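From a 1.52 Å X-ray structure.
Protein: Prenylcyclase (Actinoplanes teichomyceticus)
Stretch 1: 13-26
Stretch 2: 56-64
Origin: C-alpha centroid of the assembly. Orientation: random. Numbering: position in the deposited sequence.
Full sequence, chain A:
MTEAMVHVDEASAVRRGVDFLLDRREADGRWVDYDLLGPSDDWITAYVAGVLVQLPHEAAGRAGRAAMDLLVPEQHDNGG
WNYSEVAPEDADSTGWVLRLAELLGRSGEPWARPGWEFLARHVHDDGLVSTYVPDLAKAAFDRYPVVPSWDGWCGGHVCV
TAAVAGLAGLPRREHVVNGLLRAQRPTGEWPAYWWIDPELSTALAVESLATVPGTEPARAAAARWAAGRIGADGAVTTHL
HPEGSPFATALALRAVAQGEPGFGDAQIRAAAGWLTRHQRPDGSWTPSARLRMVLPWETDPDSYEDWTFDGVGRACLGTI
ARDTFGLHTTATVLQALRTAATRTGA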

# COMPACT_ATOMS: atom_id res chain seq x y z
N ALA A 13 -4.11 -17.07 14.03
CA ALA A 13 -4.69 -15.94 13.30
C ALA A 13 -4.16 -15.88 11.89
O ALA A 13 -4.91 -15.64 10.95
CB ALA A 13 -4.40 -14.64 14.04
N VAL A 14 -2.84 -16.06 11.72
CA VAL A 14 -2.27 -16.00 10.37
C VAL A 14 -2.85 -17.10 9.50
O VAL A 14 -3.21 -16.88 8.34
CB VAL A 14 -0.73 -16.05 10.44
CG1 VAL A 14 -0.10 -16.26 9.07
CG2 VAL A 14 -0.21 -14.76 11.02
N ARG A 15 -2.87 -18.34 10.02
CA ARG A 15 -3.45 -19.43 9.27
C ARG A 15 -4.89 -19.14 8.83
O ARG A 15 -5.24 -19.33 7.67
CB ARG A 15 -3.38 -20.73 10.08
CG ARG A 15 -3.88 -21.94 9.29
CD ARG A 15 -4.01 -23.20 10.18
NE ARG A 15 -3.01 -23.17 11.25
CZ ARG A 15 -3.30 -22.94 12.53
NH1 ARG A 15 -4.57 -22.72 12.89
NH2 ARG A 15 -2.34 -22.91 13.46
N ARG A 16 -5.71 -18.62 9.76
CA ARG A 16 -7.10 -18.35 9.41
C ARG A 16 -7.24 -17.20 8.39
O ARG A 16 -8.13 -17.22 7.54
CB ARG A 16 -7.89 -18.01 10.66
CG ARG A 16 -8.18 -19.27 11.54
CD ARG A 16 -8.64 -18.83 12.95
NE ARG A 16 -9.82 -18.00 12.79
CZ ARG A 16 -10.22 -17.09 13.67
NH1 ARG A 16 -9.58 -16.90 14.82
NH2 ARG A 16 -11.29 -16.36 13.40
N GLY A 17 -6.33 -16.22 8.45
CA GLY A 17 -6.34 -15.15 7.47
C GLY A 17 -5.91 -15.64 6.10
O GLY A 17 -6.45 -15.23 5.06
N VAL A 18 -4.93 -16.57 6.08
CA VAL A 18 -4.55 -17.20 4.81
C VAL A 18 -5.72 -17.97 4.21
O VAL A 18 -6.01 -17.83 3.02
CB VAL A 18 -3.32 -18.11 5.01
CG1 VAL A 18 -3.08 -18.91 3.73
CG2 VAL A 18 -2.11 -17.25 5.29
N ASP A 19 -6.43 -18.76 5.02
CA ASP A 19 -7.59 -19.46 4.49
C ASP A 19 -8.63 -18.49 3.96
O ASP A 19 -9.24 -18.75 2.94
CB ASP A 19 -8.25 -20.31 5.56
CG ASP A 19 -7.41 -21.56 5.93
OD1 ASP A 19 -6.62 -22.05 5.10
OD2 ASP A 19 -7.58 -22.03 7.06
N PHE A 20 -8.88 -17.37 4.66
CA PHE A 20 -9.82 -16.37 4.11
C PHE A 20 -9.36 -15.90 2.74
O PHE A 20 -10.14 -15.87 1.80
CB PHE A 20 -9.93 -15.18 5.09
CG PHE A 20 -10.71 -14.01 4.52
CD1 PHE A 20 -12.08 -13.96 4.64
CD2 PHE A 20 -10.04 -12.96 3.86
CE1 PHE A 20 -12.80 -12.85 4.08
CE2 PHE A 20 -10.76 -11.87 3.34
CZ PHE A 20 -12.11 -11.82 3.44
N LEU A 21 -8.08 -15.55 2.59
CA LEU A 21 -7.65 -14.99 1.32
C LEU A 21 -7.65 -16.05 0.21
O LEU A 21 -8.06 -15.78 -0.91
CB LEU A 21 -6.24 -14.39 1.45
CG LEU A 21 -6.15 -13.09 2.29
CD1 LEU A 21 -4.70 -12.71 2.49
CD2 LEU A 21 -6.95 -12.00 1.58
N LEU A 22 -7.20 -17.26 0.51
CA LEU A 22 -7.26 -18.32 -0.51
C LEU A 22 -8.69 -18.62 -0.92
O LEU A 22 -8.95 -18.87 -2.10
CB LEU A 22 -6.56 -19.57 0.02
CG LEU A 22 -5.07 -19.44 0.21
CD1 LEU A 22 -4.56 -20.76 0.88
CD2 LEU A 22 -4.35 -19.15 -1.11
N ASP A 23 -9.64 -18.63 0.04
CA ASP A 23 -11.03 -18.88 -0.32
C ASP A 23 -11.63 -17.76 -1.15
O ASP A 23 -12.63 -18.00 -1.86
CB ASP A 23 -11.87 -19.11 0.93
CG ASP A 23 -11.58 -20.46 1.59
OD1 ASP A 23 -10.86 -21.28 0.96
OD2 ASP A 23 -12.06 -20.72 2.71
N ARG A 24 -11.07 -16.56 -1.11
CA ARG A 24 -11.60 -15.45 -1.89
C ARG A 24 -10.90 -15.28 -3.24
O ARG A 24 -11.17 -14.31 -3.96
CB ARG A 24 -11.53 -14.14 -1.07
CG ARG A 24 -12.24 -14.06 0.30
CD ARG A 24 -13.63 -14.41 0.16
NE ARG A 24 -14.46 -14.37 1.39
CZ ARG A 24 -14.40 -15.26 2.38
NH1 ARG A 24 -13.46 -16.20 2.38
NH2 ARG A 24 -15.27 -15.18 3.41
N ARG A 25 -10.03 -16.21 -3.64
CA ARG A 25 -9.52 -16.19 -5.02
C ARG A 25 -10.64 -16.29 -6.04
O ARG A 25 -11.60 -17.04 -5.85
CB ARG A 25 -8.58 -17.37 -5.24
CG ARG A 25 -7.16 -17.20 -4.71
CD ARG A 25 -6.38 -18.52 -4.83
NE ARG A 25 -6.98 -19.54 -3.97
CZ ARG A 25 -6.52 -20.81 -3.92
NH1 ARG A 25 -5.49 -21.16 -4.71
NH2 ARG A 25 -7.09 -21.69 -3.14
N GLU A 26 -10.46 -15.59 -7.14
CA GLU A 26 -11.25 -15.84 -8.35
C GLU A 26 -10.89 -17.22 -8.90
O GLU A 26 -9.94 -17.88 -8.45
CB GLU A 26 -10.98 -14.75 -9.38
CG GLU A 26 -11.34 -13.35 -8.90
CD GLU A 26 -12.82 -13.21 -8.46
OE1 GLU A 26 -13.73 -13.71 -9.18
OE2 GLU A 26 -13.10 -12.63 -7.39
N PRO A 56 4.63 -18.39 6.18
CA PRO A 56 5.14 -19.77 6.23
C PRO A 56 4.04 -20.81 6.03
O PRO A 56 3.71 -21.62 6.92
CB PRO A 56 5.76 -19.83 7.63
CG PRO A 56 4.82 -18.98 8.47
CD PRO A 56 4.43 -17.81 7.53
N HIS A 57 3.45 -20.81 4.83
CA HIS A 57 2.35 -21.71 4.51
C HIS A 57 2.49 -22.06 3.04
O HIS A 57 2.51 -21.18 2.18
CB HIS A 57 0.97 -21.05 4.84
CG HIS A 57 0.74 -20.85 6.31
ND1 HIS A 57 0.42 -21.88 7.18
CD2 HIS A 57 0.83 -19.73 7.08
CE1 HIS A 57 0.30 -21.40 8.41
NE2 HIS A 57 0.55 -20.10 8.38
N GLU A 58 2.65 -23.35 2.73
CA GLU A 58 2.98 -23.69 1.36
C GLU A 58 1.89 -23.26 0.38
O GLU A 58 2.18 -22.84 -0.75
CB GLU A 58 3.28 -25.20 1.25
CG GLU A 58 2.14 -26.12 1.63
CD GLU A 58 2.50 -27.61 1.53
OE1 GLU A 58 3.62 -27.95 1.04
OE2 GLU A 58 1.67 -28.45 1.96
N ALA A 59 0.61 -23.37 0.78
CA ALA A 59 -0.47 -22.99 -0.12
C ALA A 59 -0.47 -21.48 -0.41
O ALA A 59 -0.86 -21.06 -1.51
CB ALA A 59 -1.83 -23.37 0.48
N ALA A 60 -0.07 -20.70 0.57
CA ALA A 60 0.08 -19.26 0.36
C ALA A 60 1.14 -18.96 -0.68
O ALA A 60 0.93 -18.16 -1.61
CB ALA A 60 0.45 -18.58 1.68
N GLY A 61 2.30 -19.62 -0.57
CA GLY A 61 3.36 -19.39 -1.53
C GLY A 61 2.97 -19.82 -2.93
O GLY A 61 3.29 -19.16 -3.92
N ARG A 62 2.27 -20.95 -3.03
CA ARG A 62 1.80 -21.40 -4.34
C ARG A 62 0.84 -20.41 -4.97
O ARG A 62 0.93 -20.11 -6.16
CB ARG A 62 1.11 -22.78 -4.21
CG ARG A 62 2.05 -23.98 -4.25
CD ARG A 62 1.23 -25.28 -4.34
NE ARG A 62 1.03 -25.84 -3.02
CZ ARG A 62 -0.15 -25.95 -2.41
NH1 ARG A 62 -1.27 -25.54 -3.00
NH2 ARG A 62 -0.20 -26.48 -1.19
N ALA A 63 -0.07 -19.85 -4.16
CA ALA A 63 -1.05 -18.93 -4.70
C ALA A 63 -0.41 -17.62 -5.09
O ALA A 63 -0.76 -17.04 -6.11
CB ALA A 63 -2.16 -18.71 -3.67
N GLY A 64 0.59 -17.19 -4.31
CA GLY A 64 1.30 -15.95 -4.67
C GLY A 64 2.12 -16.10 -5.95
O GLY A 64 2.15 -15.20 -6.80

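Two helical segments run in roughly the same direction and meet along one side of each. Residues 13-23 form the end of a helix that begins earlier in the chain, and residues 58-64 open a second helix that continues beyond the stretch. Their axes cross at 36° and approach to 10.4 Å. The backbones come nearest at Val18 and Ala60, whose CA atoms lie 6.7 Å apart; CA of Arg15 and CA of His57 are separated by 7.8 Å. No hydrogen bond links the stretches, so the contact, which buries 330 Å² in total, rests on the fit of side chains.

On the first helix, Val14, Val18 and Leu22 recur every four residues and direct their CA-to-CB bonds toward the partner, making a ridge. The second stretch answers with one bulky group, His57, followed by a low surface of alanines. His57 occupies the N-cap position, and its imidazole reaches across to the first helix, where it settles among three side chains. CG1 of Val14 meets the edge of the ring, near its plane, with 4.0 Å to His57 NE2. CB of Arg15 lies 4.1 Å from His57 CE1, and CG2 of Val18 lies 4.2 Å from His57 CD2. These are van der Waals contacts, with aliphatic carbons lining the site of an aromatic ring.

Further along, the relief reverses, and the larger side chains belong to the first helix. Val18, with chi1 in the t well, uses its two methyls on different neighbours: while CG2 lies against the imidazole, CG1 packs 4.1 Å from CB of Ala60. One turn later, Leu22 fits its forked end over the shallow ground formed by Ala59 and Ala63. Its CD1 is 3.8 Å from Ala59 CB, and its CD2 is 3.4 Å from Ala63 CB, a tight contact between methyl groups. The alanines end at CB, and the leucine methyls rest directly against those atoms.

Beyond the helix end, Arg25 extends the contact past Leu22. Its NE donates a nearly linear hydrogen bond to the Leu22 carbonyl, with 2.8 Å between Arg25 NE and Leu22 O, tying the side chain back to the last turn. In this position the guanidinium lies beside Ala63, and Arg25 NH1 comes within 4.3 Å of Ala63 CB. Ala63 is thus touched by both Leu22 and Arg25, but the arginine contact is looser and involves no polar partner across the interface.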